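Local coordinates for phage-related conserved hypothetical protein, BB2244 (Bordetella bronchiseptica, PDB 2BDV), which is of unknown function but belongs to the SOS response associated peptidase (SRAP) family, whose members are thought to act in the response to DNA damage, at residues Lys87-Ala99 with Ala174-Lys188. Sequence-based numbering, arbitrary orientation.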
loop_
_atom_site.group_PDB
_atom_site.type_symbol
_atom_site.label_atom_id
_atom_site.label_comp_id
_atom_site.label_asym_id
_atom_site.label_seq_id
_atom_site.Cartn_x
_atom_site.Cartn_y
_atom_site.Cartn_z
ATOM N N LYS A 87 4.804 -12.316 9.671
ATOM C CA LYS A 87 6.108 -12.731 10.181
ATOM C C LYS A 87 6.856 -13.553 9.141
ATOM O O LYS A 87 8.060 -13.759 9.245
ATOM C CB LYS A 87 5.952 -13.557 11.463
ATOM C CG LYS A 87 5.175 -14.859 11.285
ATOM C CD LYS A 87 4.956 -15.579 12.620
ATOM C CE LYS A 87 3.859 -16.634 12.505
ATOM N NZ LYS A 87 3.672 -17.428 13.757
ATOM N N LEU A 88 6.130 -14.013 8.131
ATOM C CA LEU A 88 6.705 -14.828 7.072
ATOM C C LEU A 88 7.196 -14.009 5.877
ATOM O O LEU A 88 7.861 -14.533 4.982
ATOM C CB LEU A 88 5.653 -15.828 6.597
ATOM C CG LEU A 88 4.995 -16.673 7.703
ATOM C CD1 LEU A 88 3.775 -17.393 7.137
ATOM C CD2 LEU A 88 5.996 -17.670 8.272
HETATM N N MSE A 89 6.867 -12.725 5.863
HETATM C CA MSE A 89 7.257 -11.865 4.756
HETATM C C MSE A 89 8.079 -10.655 5.173
HETATM O O MSE A 89 8.728 -10.034 4.340
HETATM C CB MSE A 89 6.004 -11.390 4.028
HETATM C CG MSE A 89 5.239 -12.495 3.333
HETATM SE SE MSE A 89 3.419 -11.960 2.919
HETATM C CE MSE A 89 2.535 -12.860 4.382
ATOM N N ILE A 90 8.050 -10.323 6.460
ATOM C CA ILE A 90 8.783 -9.173 6.957
ATOM C C ILE A 90 10.279 -9.280 6.655
ATOM O O ILE A 90 10.982 -8.273 6.569
ATOM C CB ILE A 90 8.571 -9.002 8.475
ATOM C CG1 ILE A 90 9.256 -7.719 8.946
ATOM C CG2 ILE A 90 9.074 -10.232 9.224
ATOM C CD1 ILE A 90 8.742 -6.479 8.220
ATOM N N GLY A 91 10.759 -10.506 6.468
ATOM C CA GLY A 91 12.168 -10.701 6.176
ATOM C C GLY A 91 12.526 -10.662 4.701
ATOM O O GLY A 91 13.461 -9.967 4.308
ATOM N N THR A 92 11.751 -11.367 3.878
ATOM C CA THR A 92 12.031 -11.469 2.445
ATOM C C THR A 92 10.951 -10.993 1.466
ATOM O O THR A 92 11.129 -11.096 0.253
ATOM C CB THR A 92 12.364 -12.934 2.110
ATOM O OG1 THR A 92 11.199 -13.754 2.316
ATOM C CG2 THR A 92 13.461 -13.435 3.029
ATOM N N GLY A 93 9.838 -10.476 1.972
ATOM C CA GLY A 93 8.796 -10.015 1.073
ATOM C C GLY A 93 8.514 -8.520 1.109
ATOM O O GLY A 93 7.453 -8.091 0.667
ATOM N N ARG A 94 9.456 -7.726 1.615
ATOM C CA ARG A 94 9.271 -6.276 1.714
ATOM C C ARG A 94 9.284 -5.555 0.363
ATOM O O ARG A 94 10.243 -5.653 -0.405
ATOM C CB ARG A 94 10.340 -5.658 2.626
ATOM C CG ARG A 94 10.362 -6.206 4.058
ATOM C CD ARG A 94 11.298 -5.378 4.955
ATOM N NE ARG A 94 12.680 -5.396 4.475
ATOM C CZ ARG A 94 13.613 -6.244 4.896
ATOM N NH1 ARG A 94 13.328 -7.155 5.823
ATOM N NH2 ARG A 94 14.827 -6.187 4.377
ATOM N N ILE A 95 8.205 -4.836 0.081
ATOM C CA ILE A 95 8.083 -4.087 -1.164
ATOM C C ILE A 95 7.506 -2.700 -0.893
ATOM O O ILE A 95 7.072 -2.391 0.218
ATOM C CB ILE A 95 7.133 -4.795 -2.163
ATOM C CG1 ILE A 95 5.684 -4.697 -1.671
ATOM C CG2 ILE A 95 7.524 -6.261 -2.309
ATOM C CD1 ILE A 95 4.623 -4.969 -2.749
ATOM N N LEU A 96 7.504 -1.874 -1.927
ATOM C CA LEU A 96 6.948 -0.543 -1.835
ATOM C C LEU A 96 5.881 -0.433 -2.918
ATOM O O LEU A 96 6.029 -0.991 -4.005
ATOM C CB LEU A 96 8.032 0.517 -2.057
ATOM C CG LEU A 96 9.130 0.514 -0.997
ATOM C CD1 LEU A 96 10.373 1.210 -1.506
ATOM C CD2 LEU A 96 8.597 1.190 0.268
ATOM N N VAL A 97 4.794 0.263 -2.598
ATOM C CA VAL A 97 3.713 0.485 -3.545
ATOM C C VAL A 97 3.574 1.987 -3.736
ATOM O O VAL A 97 3.068 2.693 -2.854
ATOM C CB VAL A 97 2.359 -0.044 -3.029
ATOM C CG1 VAL A 97 1.274 0.265 -4.053
ATOM C CG2 VAL A 97 2.429 -1.545 -2.781
ATOM N N PRO A 98 4.028 2.504 -4.885
ATOM C CA PRO A 98 3.931 3.939 -5.147
ATOM C C PRO A 98 2.477 4.384 -5.324
ATOM O O PRO A 98 1.640 3.622 -5.818
ATOM C CB PRO A 98 4.763 4.107 -6.412
ATOM C CG PRO A 98 4.594 2.806 -7.099
ATOM C CD PRO A 98 4.732 1.820 -5.979
ATOM N N ALA A 99 2.192 5.620 -4.912
ATOM C CA ALA A 99 0.852 6.184 -5.004
ATOM C C ALA A 99 0.820 7.708 -4.875
ATOM O O ALA A 99 1.546 8.305 -4.074
ATOM C CB ALA A 99 -0.038 5.566 -3.933
ATOM N N ALA A 174 12.625 4.366 2.749
ATOM C CA ALA A 174 12.003 3.498 1.766
ATOM C C ALA A 174 13.067 2.612 1.120
ATOM O O ALA A 174 12.831 1.428 0.874
ATOM C CB ALA A 174 11.299 4.338 0.708
ATOM N N ARG A 175 14.231 3.190 0.834
ATOM C CA ARG A 175 15.324 2.433 0.234
ATOM C C ARG A 175 15.799 1.378 1.210
ATOM O O ARG A 175 16.058 0.246 0.827
ATOM C CB ARG A 175 16.508 3.344 -0.111
ATOM C CG ARG A 175 16.214 4.336 -1.202
ATOM C CD ARG A 175 17.286 5.406 -1.314
ATOM N NE ARG A 175 16.701 6.569 -1.971
ATOM C CZ ARG A 175 16.776 7.810 -1.514
ATOM N NH1 ARG A 175 17.432 8.067 -0.388
ATOM N NH2 ARG A 175 16.159 8.784 -2.168
ATOM N N GLU A 176 15.922 1.749 2.478
ATOM C CA GLU A 176 16.375 0.785 3.468
ATOM C C GLU A 176 15.368 -0.355 3.572
ATOM O O GLU A 176 15.754 -1.510 3.676
ATOM C CB GLU A 176 16.535 1.454 4.821
ATOM C CG GLU A 176 17.776 1.029 5.567
ATOM C CD GLU A 176 17.873 1.734 6.896
ATOM O OE1 GLU A 176 17.394 2.885 6.971
ATOM O OE2 GLU A 176 18.424 1.155 7.856
ATOM N N TRP A 177 14.078 -0.024 3.528
ATOM C CA TRP A 177 13.035 -1.034 3.614
ATOM C C TRP A 177 13.141 -2.099 2.516
ATOM O O TRP A 177 13.068 -3.288 2.806
ATOM C CB TRP A 177 11.655 -0.356 3.580
ATOM C CG TRP A 177 10.464 -1.294 3.512
ATOM C CD1 TRP A 177 9.715 -1.590 2.403
ATOM C CD2 TRP A 177 9.860 -2.003 4.601
ATOM N NE1 TRP A 177 8.678 -2.431 2.737
ATOM C CE2 TRP A 177 8.746 -2.706 4.077
ATOM C CE3 TRP A 177 10.151 -2.117 5.969
ATOM C CZ2 TRP A 177 7.920 -3.508 4.878
ATOM C CZ3 TRP A 177 9.329 -2.913 6.763
ATOM C CH2 TRP A 177 8.227 -3.600 6.211
ATOM N N VAL A 178 13.343 -1.685 1.265
ATOM C CA VAL A 178 13.431 -2.641 0.156
ATOM C C VAL A 178 14.789 -3.366 0.032
ATOM O O VAL A 178 14.902 -4.360 -0.688
ATOM C CB VAL A 178 13.092 -1.950 -1.204
ATOM C CG1 VAL A 178 14.118 -0.855 -1.512
ATOM C CG2 VAL A 178 13.091 -2.977 -2.335
ATOM N N ASP A 179 15.802 -2.870 0.745
ATOM C CA ASP A 179 17.164 -3.430 0.744
ATOM C C ASP A 179 17.194 -4.789 1.453
ATOM O O ASP A 179 17.084 -4.867 2.681
ATOM C CB ASP A 179 18.121 -2.444 1.442
ATOM C CG ASP A 179 19.605 -2.774 1.221
ATOM O OD1 ASP A 179 20.436 -1.844 1.351
ATOM O OD2 ASP A 179 19.944 -3.943 0.942
ATOM N N PRO A 180 17.362 -5.875 0.685
ATOM C CA PRO A 180 17.403 -7.230 1.240
ATOM C C PRO A 180 18.440 -7.409 2.356
ATOM O O PRO A 180 18.338 -8.329 3.167
ATOM C CB PRO A 180 17.689 -8.094 0.013
ATOM C CG PRO A 180 18.482 -7.192 -0.863
ATOM C CD PRO A 180 17.767 -5.871 -0.732
ATOM N N ALA A 181 19.423 -6.514 2.404
ATOM C CA ALA A 181 20.472 -6.584 3.412
ATOM C C ALA A 181 20.023 -6.099 4.792
ATOM O O ALA A 181 20.603 -6.487 5.809
ATOM C CB ALA A 181 21.685 -5.782 2.954
ATOM N N THR A 182 19.002 -5.247 4.841
ATOM C CA THR A 182 18.533 -4.739 6.131
ATOM C C THR A 182 17.806 -5.826 6.911
ATOM O O THR A 182 16.866 -6.437 6.413
ATOM C CB THR A 182 17.584 -3.533 5.967
ATOM O OG1 THR A 182 16.331 -3.976 5.441
ATOM C CG2 THR A 182 18.190 -2.508 5.024
ATOM N N PRO A 183 18.236 -6.081 8.152
ATOM C CA PRO A 183 17.614 -7.106 8.995
ATOM C C PRO A 183 16.169 -6.779 9.354
ATOM O O PRO A 183 15.762 -5.617 9.326
ATOM C CB PRO A 183 18.527 -7.145 10.217
ATOM C CG PRO A 183 18.972 -5.722 10.328
ATOM C CD PRO A 183 19.296 -5.369 8.889
ATOM N N VAL A 184 15.405 -7.821 9.681
ATOM C CA VAL A 184 13.996 -7.698 10.052
ATOM C C VAL A 184 13.804 -6.741 11.228
ATOM O O VAL A 184 12.797 -6.032 11.313
ATOM C CB VAL A 184 13.404 -9.081 10.454
ATOM C CG1 VAL A 184 11.960 -8.930 10.918
ATOM C CG2 VAL A 184 13.484 -10.040 9.281
ATOM N N ALA A 185 14.769 -6.739 12.140
ATOM C CA ALA A 185 14.708 -5.878 13.313
ATOM C C ALA A 185 14.715 -4.427 12.866
ATOM O O ALA A 185 13.978 -3.602 13.400
ATOM C CB ALA A 185 15.908 -6.151 14.231
ATOM N N ARG A 186 15.560 -4.127 11.884
ATOM C CA ARG A 186 15.669 -2.776 11.361
ATOM C C ARG A 186 14.396 -2.429 10.593
ATOM O O ARG A 186 13.930 -1.293 10.632
ATOM C CB ARG A 186 16.898 -2.658 10.448
ATOM C CG ARG A 186 17.050 -1.304 9.749
ATOM C CD ARG A 186 17.110 -0.139 10.741
ATOM N NE ARG A 186 16.873 1.151 10.089
ATOM C CZ ARG A 186 16.484 2.249 10.731
ATOM N NH1 ARG A 186 16.293 2.217 12.043
ATOM N NH2 ARG A 186 16.265 3.373 10.066
ATOM N N ALA A 187 13.835 -3.419 9.909
ATOM C CA ALA A 187 12.615 -3.226 9.135
ATOM C C ALA A 187 11.455 -2.822 10.036
ATOM O O ALA A 187 10.664 -1.943 9.696
ATOM C CB ALA A 187 12.261 -4.507 8.381
ATOM N N LYS A 188 11.347 -3.470 11.186
ATOM C CA LYS A 188 10.266 -3.146 12.099
ATOM C C LYS A 188 10.351 -1.703 12.599
ATOM O O LYS A 188 9.334 -1.023 12.694
ATOM C CB LYS A 188 10.258 -4.148 13.252
ATOM C CG LYS A 188 9.759 -5.516 12.812
ATOM C CD LYS A 188 10.076 -6.585 13.829
ATOM C CE LYS A 188 9.614 -7.946 13.355
ATOM N NZ LYS A 188 10.196 -9.026 14.208
HETATM O O HOH W 1 15.606 -9.608 6.230
#
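Arg94, the first residue of strand 94-99, reaches between helices 171-178 and 184-191 and binds the end of the first and the loop that follows. Arg94 NE gives a nearly straight bond to Trp177 O (2.7 Å, 164°), lying in both the guanidinium plane and the carbonyl plane. Its NH2 adds weak bonds to Asp179 O, also at the guanidinium edge, and to Thr182 O, while Arg94 NH1 turns back to Ile90 O (2.7 Å) in its own segment. Arginine suits this place: one flat group with N-H bonds in several directions serves backbone carbonyls at a helix end, in a turn and in a loop.

The same side chain supplies a CH-pi contact, with Arg94 CD 3.5 Å from the centroid of the Trp177 six-membered ring. Trp177 also uses its edge: Trp177 NE1 donates to Ile95 O (3.0 Å), arriving from above the carbonyl plane.

Apolar branches pack around these bonds. Ile90 CD1 meets Trp177 CH2 at 3.5 Å, and its CG1 and CG2 touch Val184 CG1. Val184 CG2 presses tightly on Gly91 CA (3.4 Å), where the lack of a side chain permits the approach. Leu96 CD1 rests on Ala174 CB and Val178 CB, while its CD2 meets Trp177 CD1.

The arrangement is helix-on-strand packing in an alpha-beta fold, joining the interhelical loop, with its type I turn Asp179-Thr182, to an outermost strand of a mixed sheet.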